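Local atomic coordinates of putative transcriptional regulator, LysR family (Vibrio parahaemolyticus, PDB entry 3OXN), a protein that probably acts as a LysR-type transcriptional regulator that binds DNA, represented here by its putative effector-binding domain without the helix-turn-helix part. Residues Leu71-Pro76 / Phe192-Ile197; Gln31-Phe36 / Glu217-Leu222. All coordinates share one frame; numbering follows the deposited sequence.

Interaction 1 of 2, residues Leu71-Pro76 / Phe192-Ile197; sequences LAICRP and FDYSMI
Ala72 faces Ile197, and Cys74 faces Ser195, in antiparallel hydrogen-bonded pairs that join strand 71-74 to strand 194-197. Each pair is closed by two backbone bonds; in the second, Cys74 N to Ser195 O spans 3.1 Å and Ser195 N to Cys74 O 2.9 Å. Ser195 OG adds a weak bond to Cys74 O. Between them, Ile73 and Met196 (selenomethionine) form a non-hydrogen-bonded pair, where Ile73 CA approaches Ser195 O at 3.3 Å in a CA-H...O contact.

The apolar contacts divide over the two faces of the sheet. Ala72, Cys74 and Ile197 share one face, and small Ala72 and branched Ile197 both lie against Leu64 of helix 60-65. Beyond the strand end, the Pro76 ring and Ile197 CD1 meet tip to tip. On the other face, Leu71 has CG anti to the backbone N (chi1 178°), and its CD1 lies 3.5 Å from Met196 CB.

Aromatic contacts finish the far end. The Tyr194 ring takes Cys74 CA over its face, a CH-pi contact 4.0 Å from the centroid, while Ile73 CG2 lies at its edge. Its hydroxyl bonds Thr26 OG1. Arg75 CD rests 3.6 Å from Phe192 CD1. A late antiparallel strand beside strand 71-74 in a mixed sheet is characteristic of the type II periplasmic-binding-protein fold of LysR effector domains.

Interaction 2 of 2, residues Gln31-Phe36 / Glu217-Leu222; sequences QTILPF and EECSRL
Phe36 of helix 28-44 packs against Glu218, Arg221 and Leu222 of helix 206-227, a steep contact between two helices on the face of the sheet that carries Ile73. The short axes cross at 121° and come within 9.8 Å, and no hydrogen bond links the two segments.

Phe36 reaches across with CG anti to the backbone N (chi1 -173°), and the other helix meets its ring in several ways. Leu222 CD1 sits over one face in a CH-pi contact, although its modelled spacing is too tight to be trusted. Glu218 OE1 lies 3.5 Å from Phe36 CE2, approaching obliquely. The Arg221 and Phe36 side chains cross at about a right angle; Phe36 CZ lies over one face of the guanidinium, and the two planes are 47° apart. The long, flat phenylalanine side chain suits this place because it can span from its own helix to the side chains of the next.

Leu222 also uses its second methyl: CD2 reaches Thr32 O at 3.6 Å and approaches Ile33 CA. Farther along, Ile33 CG2 meets Cys219 SG at 3.8 Å, a buried contact between a methyl group and a thiol sulfur. Glu218 is held chiefly from outside the two segments: its OE2 forms a salt bridge with Arg40 NE, whereas Glu218 OE1 to Arg221 NE is long at 3.7 Å. Pro35, lacking a backbone N-H, lies where helix 28-44 is kinked.

Helix 28-44 thus lies beside helix 206-227 in one layer over the sheet, where Ile33 and Leu34 touch Ile73 of strand 71-74, while Pro35 packs on Ala155 of the second subunit.

The two contacts belong to the same lobe of the LysR effector-binding domain, their centres about 13 Å apart. Interaction 1 lies within the central mixed sheet; interaction 2 joins two helices of the layer on one side of it. They meet directly: Ile73 CD1 is 3.8 Å from Leu34 CD1, and Tyr194 CD2 is 4.0 Å from Ile33 CD1. Along the chain they are nested, in the order 31-36, 71-76, 192-197, 217-222, and strand 194-199 leads on to helix 206-227. The intervening chain builds much of the second lobe, so early and late segments of the sequence together complete this one, probably as in other two-lobed periplasmic-binding-protein folds.

Interaction 1 of 2, residues Leu71-Pro76 / Phe192-Ile197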
loop_
_atom_site.group_PDB
_atom_site.type_symbol
_atom_site.label_atom_id
_atom_site.label_comp_id
_atom_site.label_asym_id
_atom_site.label_seq_id
_atom_site.Cartn_x
_atom_site.Cartn_y
_atom_site.Cartn_z
ATOM N N LEU A 71 -10.263 -5.211 14.061
ATOM C CA LEU A 71 -9.793 -6.508 13.591
ATOM C C LEU A 71 -8.465 -6.304 12.861
ATOM O O LEU A 71 -8.240 -5.269 12.228
ATOM C CB LEU A 71 -10.824 -7.093 12.621
ATOM C CG LEU A 71 -10.574 -8.434 11.939
ATOM C CD1 LEU A 71 -10.564 -9.576 12.937
ATOM C CD2 LEU A 71 -11.644 -8.657 10.883
ATOM N N ALA A 72 -7.581 -7.285 12.941
ATOM C CA ALA A 72 -6.349 -7.237 12.168
ATOM C C ALA A 72 -6.320 -8.423 11.211
ATOM O O ALA A 72 -6.608 -9.552 11.618
ATOM C CB ALA A 72 -5.153 -7.266 13.098
ATOM N N ILE A 73 -5.993 -8.181 9.941
ATOM C CA ILE A 73 -5.751 -9.296 9.020
ATOM C C ILE A 73 -4.282 -9.364 8.558
ATOM O O ILE A 73 -3.807 -8.474 7.843
ATOM C CB ILE A 73 -6.668 -9.250 7.794
ATOM C CG1 ILE A 73 -8.138 -9.162 8.230
ATOM C CG2 ILE A 73 -6.395 -10.468 6.899
ATOM C CD1 ILE A 73 -9.136 -8.840 7.094
ATOM N N CYS A 74 -3.572 -10.414 8.966
ATOM C CA CYS A 74 -2.171 -10.561 8.618
ATOM C C CYS A 74 -1.659 -11.946 8.948
ATOM O O CYS A 74 -2.418 -12.834 9.280
ATOM C CB CYS A 74 -1.347 -9.571 9.427
ATOM S SG CYS A 74 -1.243 -9.982 11.198
ATOM N N ARG A 75 -0.343 -12.104 8.860
ATOM C CA ARG A 75 0.353 -13.254 9.419
ATOM C C ARG A 75 1.125 -12.820 10.668
ATOM O O ARG A 75 2.239 -12.319 10.566
ATOM C CB ARG A 75 1.333 -13.809 8.396
ATOM C CG ARG A 75 1.793 -15.196 8.716
ATOM C CD ARG A 75 3.022 -15.584 7.923
ATOM N NE ARG A 75 4.194 -15.693 8.789
ATOM C CZ ARG A 75 4.556 -16.819 9.392
ATOM N NH1 ARG A 75 3.838 -17.928 9.213
ATOM N NH2 ARG A 75 5.629 -16.837 10.166
ATOM N N PRO A 76 0.530 -12.993 11.856
ATOM C CA PRO A 76 1.236 -12.649 13.097
ATOM C C PRO A 76 2.603 -13.316 13.172
ATOM O O PRO A 76 2.680 -14.544 13.107
ATOM C CB PRO A 76 0.343 -13.238 14.184
ATOM C CG PRO A 76 -0.996 -13.300 13.574
ATOM C CD PRO A 76 -0.797 -13.568 12.113
ATOM N N PHE A 192 2.422 -20.408 4.039
ATOM C CA PHE A 192 2.148 -19.911 5.377
ATOM C C PHE A 192 0.670 -19.651 5.435
ATOM O O PHE A 192 -0.000 -19.742 4.409
ATOM C CB PHE A 192 2.932 -18.624 5.674
ATOM C CG PHE A 192 2.782 -17.523 4.636
ATOM C CD1 PHE A 192 1.777 -16.572 4.743
ATOM C CD2 PHE A 192 3.691 -17.391 3.602
ATOM C CE1 PHE A 192 1.660 -15.522 3.805
ATOM C CE2 PHE A 192 3.576 -16.345 2.662
ATOM C CZ PHE A 192 2.559 -15.414 2.766
ATOM N N ASP A 193 0.137 -19.335 6.607
ATOM C CA ASP A 193 -1.264 -18.946 6.612
ATOM C C ASP A 193 -1.565 -17.588 7.210
ATOM O O ASP A 193 -0.913 -17.145 8.166
ATOM C CB ASP A 193 -2.210 -20.043 7.141
ATOM C CG ASP A 193 -1.570 -20.925 8.194
ATOM O OD1 ASP A 193 -1.870 -22.149 8.191
ATOM O OD2 ASP A 193 -0.775 -20.393 9.012
ATOM N N TYR A 194 -2.537 -16.921 6.583
ATOM C CA TYR A 194 -3.044 -15.632 7.030
ATOM C C TYR A 194 -4.164 -15.873 8.021
ATOM O O TYR A 194 -4.693 -16.977 8.112
ATOM C CB TYR A 194 -3.583 -14.828 5.850
ATOM C CG TYR A 194 -2.787 -13.605 5.500
ATOM C CD1 TYR A 194 -1.418 -13.682 5.293
ATOM C CD2 TYR A 194 -3.408 -12.363 5.355
ATOM C CE1 TYR A 194 -0.679 -12.553 4.958
ATOM C CE2 TYR A 194 -2.687 -11.223 5.012
ATOM C CZ TYR A 194 -1.316 -11.322 4.812
ATOM O OH TYR A 194 -0.576 -10.204 4.468
ATOM N N SER A 195 -4.518 -14.820 8.752
ATOM C CA SER A 195 -5.505 -14.895 9.830
ATOM C C SER A 195 -6.171 -13.559 10.163
ATOM O O SER A 195 -5.760 -12.509 9.698
ATOM C CB SER A 195 -4.882 -15.503 11.099
ATOM O OG SER A 195 -3.474 -15.497 11.047
HETATM N N MSE A 196 -7.247 -13.632 10.939
HETATM C CA MSE A 196 -7.849 -12.457 11.529
HETATM C C MSE A 196 -7.349 -12.406 12.946
HETATM O O MSE A 196 -7.144 -13.448 13.563
HETATM C CB MSE A 196 -9.353 -12.585 11.553
HETATM C CG MSE A 196 -10.019 -12.460 10.212
HETATM SE SE MSE A 196 -11.964 -12.699 10.435
HETATM C CE MSE A 196 -11.977 -14.465 11.273
ATOM N N ILE A 197 -7.141 -11.203 13.460
ATOM C CA ILE A 197 -6.753 -11.054 14.849
ATOM C C ILE A 197 -7.605 -9.980 15.481
ATOM O O ILE A 197 -7.842 -8.944 14.872
ATOM C CB ILE A 197 -5.264 -10.682 14.988
ATOM C CG1 ILE A 197 -4.414 -11.420 13.941
ATOM C CG2 ILE A 197 -4.769 -10.954 16.412
ATOM C CD1 ILE A 197 -4.126 -12.852 14.271
#

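Interaction 2 of 2, residues Gln31-Phe36 / Glu217-Leu222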
loop_
_atom_site.group_PDB
_atom_site.type_symbol
_atom_site.label_atom_id
_atom_site.label_comp_id
_atom_site.label_asym_id
_atom_site.label_seq_id
_atom_site.Cartn_x
_atom_site.Cartn_y
_atom_site.Cartn_z
ATOM N N GLN A 31 -5.051 -5.793 -1.210
ATOM C CA GLN A 31 -5.136 -5.820 -2.665
ATOM C C GLN A 31 -5.844 -7.069 -3.193
ATOM O O GLN A 31 -6.334 -7.077 -4.322
ATOM C CB GLN A 31 -3.729 -5.739 -3.263
ATOM C CG GLN A 31 -3.178 -4.329 -3.383
ATOM C CD GLN A 31 -1.671 -4.304 -3.592
ATOM O OE1 GLN A 31 -1.099 -3.273 -3.958
ATOM N NE2 GLN A 31 -1.018 -5.439 -3.349
ATOM N N THR A 32 -5.892 -8.123 -2.386
ATOM C CA THR A 32 -6.322 -9.414 -2.890
ATOM C C THR A 32 -7.499 -9.940 -2.106
ATOM O O THR A 32 -8.350 -10.639 -2.657
ATOM C CB THR A 32 -5.193 -10.465 -2.818
ATOM O OG1 THR A 32 -4.965 -10.811 -1.452
ATOM C CG2 THR A 32 -3.898 -9.934 -3.412
ATOM N N ILE A 33 -7.551 -9.620 -0.820
ATOM C CA ILE A 33 -8.610 -10.162 0.023
ATOM C C ILE A 33 -9.794 -9.241 0.108
ATOM O O ILE A 33 -10.858 -9.526 -0.421
ATOM C CB ILE A 33 -8.165 -10.387 1.472
ATOM C CG1 ILE A 33 -6.874 -11.196 1.534
ATOM C CG2 ILE A 33 -9.270 -11.082 2.235
ATOM C CD1 ILE A 33 -6.495 -11.585 2.941
ATOM N N LEU A 34 -9.603 -8.137 0.809
ATOM C CA LEU A 34 -10.692 -7.227 1.095
ATOM C C LEU A 34 -11.370 -6.656 -0.150
ATOM O O LEU A 34 -12.593 -6.643 -0.223
ATOM C CB LEU A 34 -10.234 -6.145 2.075
ATOM C CG LEU A 34 -10.076 -6.809 3.449
ATOM C CD1 LEU A 34 -8.849 -6.330 4.190
ATOM C CD2 LEU A 34 -11.333 -6.618 4.280
ATOM N N PRO A 35 -10.594 -6.190 -1.139
ATOM C CA PRO A 35 -11.292 -5.767 -2.359
ATOM C C PRO A 35 -12.315 -6.831 -2.762
ATOM O O PRO A 35 -13.471 -6.536 -3.071
ATOM C CB PRO A 35 -10.165 -5.684 -3.388
ATOM C CG PRO A 35 -8.955 -5.344 -2.582
ATOM C CD PRO A 35 -9.135 -5.990 -1.225
ATOM N N PHE A 36 -11.872 -8.081 -2.732
ATOM C CA PHE A 36 -12.737 -9.211 -3.005
ATOM C C PHE A 36 -13.940 -9.229 -2.045
ATOM O O PHE A 36 -15.094 -9.351 -2.472
ATOM C CB PHE A 36 -11.930 -10.498 -2.888
ATOM C CG PHE A 36 -12.672 -11.726 -3.315
ATOM C CD1 PHE A 36 -12.509 -12.244 -4.594
ATOM C CD2 PHE A 36 -13.530 -12.369 -2.441
ATOM C CE1 PHE A 36 -13.189 -13.382 -4.990
ATOM C CE2 PHE A 36 -14.213 -13.507 -2.830
ATOM C CZ PHE A 36 -14.043 -14.013 -4.106
ATOM N N GLU A 217 -16.323 -16.004 5.427
ATOM C CA GLU A 217 -16.930 -16.758 4.336
ATOM C C GLU A 217 -16.559 -16.211 2.959
ATOM O O GLU A 217 -16.720 -16.905 1.945
ATOM C CB GLU A 217 -18.448 -16.828 4.499
ATOM C CG GLU A 217 -19.107 -15.481 4.541
ATOM C CD GLU A 217 -20.555 -15.542 4.102
ATOM O OE1 GLU A 217 -21.133 -16.657 4.152
ATOM O OE2 GLU A 217 -21.100 -14.480 3.706
ATOM N N GLU A 218 -16.075 -14.970 2.929
ATOM C CA GLU A 218 -15.560 -14.367 1.698
ATOM C C GLU A 218 -14.137 -14.843 1.422
ATOM O O GLU A 218 -13.793 -15.141 0.283
ATOM C CB GLU A 218 -15.621 -12.842 1.774
ATOM C CG GLU A 218 -17.019 -12.270 1.582
ATOM C CD GLU A 218 -17.608 -12.620 0.215
ATOM O OE1 GLU A 218 -16.862 -12.553 -0.792
ATOM O OE2 GLU A 218 -18.814 -12.976 0.154
ATOM N N CYS A 219 -13.321 -14.905 2.474
ATOM C CA CYS A 219 -12.026 -15.578 2.423
ATOM C C CYS A 219 -12.255 -17.015 2.010
ATOM O O CYS A 219 -11.627 -17.520 1.079
ATOM C CB CYS A 219 -11.371 -15.596 3.798
ATOM S SG CYS A 219 -10.470 -14.117 4.241
ATOM N N SER A 220 -13.155 -17.677 2.727
ATOM C CA SER A 220 -13.532 -19.043 2.399
ATOM C C SER A 220 -13.861 -19.037 0.918
ATOM O O SER A 220 -13.261 -19.771 0.134
ATOM C CB SER A 220 -14.748 -19.479 3.219
ATOM O OG SER A 220 -14.496 -20.695 3.910
ATOM N N ARG A 221 -14.786 -18.160 0.538
ATOM C CA ARG A 221 -15.220 -18.031 -0.849
ATOM C C ARG A 221 -14.029 -17.836 -1.785
ATOM O O ARG A 221 -14.021 -18.332 -2.911
ATOM C CB ARG A 221 -16.187 -16.856 -0.980
ATOM C CG ARG A 221 -17.446 -17.163 -1.768
ATOM C CD ARG A 221 -18.232 -15.884 -2.070
ATOM N NE ARG A 221 -17.756 -15.129 -3.240
ATOM C CZ ARG A 221 -17.055 -15.638 -4.259
ATOM N NH1 ARG A 221 -16.684 -14.850 -5.265
ATOM N NH2 ARG A 221 -16.722 -16.929 -4.291
ATOM N N LEU A 222 -13.020 -17.118 -1.306
ATOM C CA LEU A 222 -11.867 -16.759 -2.134
ATOM C C LEU A 222 -10.998 -17.982 -2.405
ATOM O O LEU A 222 -10.545 -18.209 -3.529
ATOM C CB LEU A 222 -11.048 -15.639 -1.469
ATOM C CG LEU A 222 -9.924 -14.957 -2.259
ATOM C CD1 LEU A 222 -10.489 -14.329 -3.502
ATOM C CD2 LEU A 222 -9.207 -13.905 -1.431
#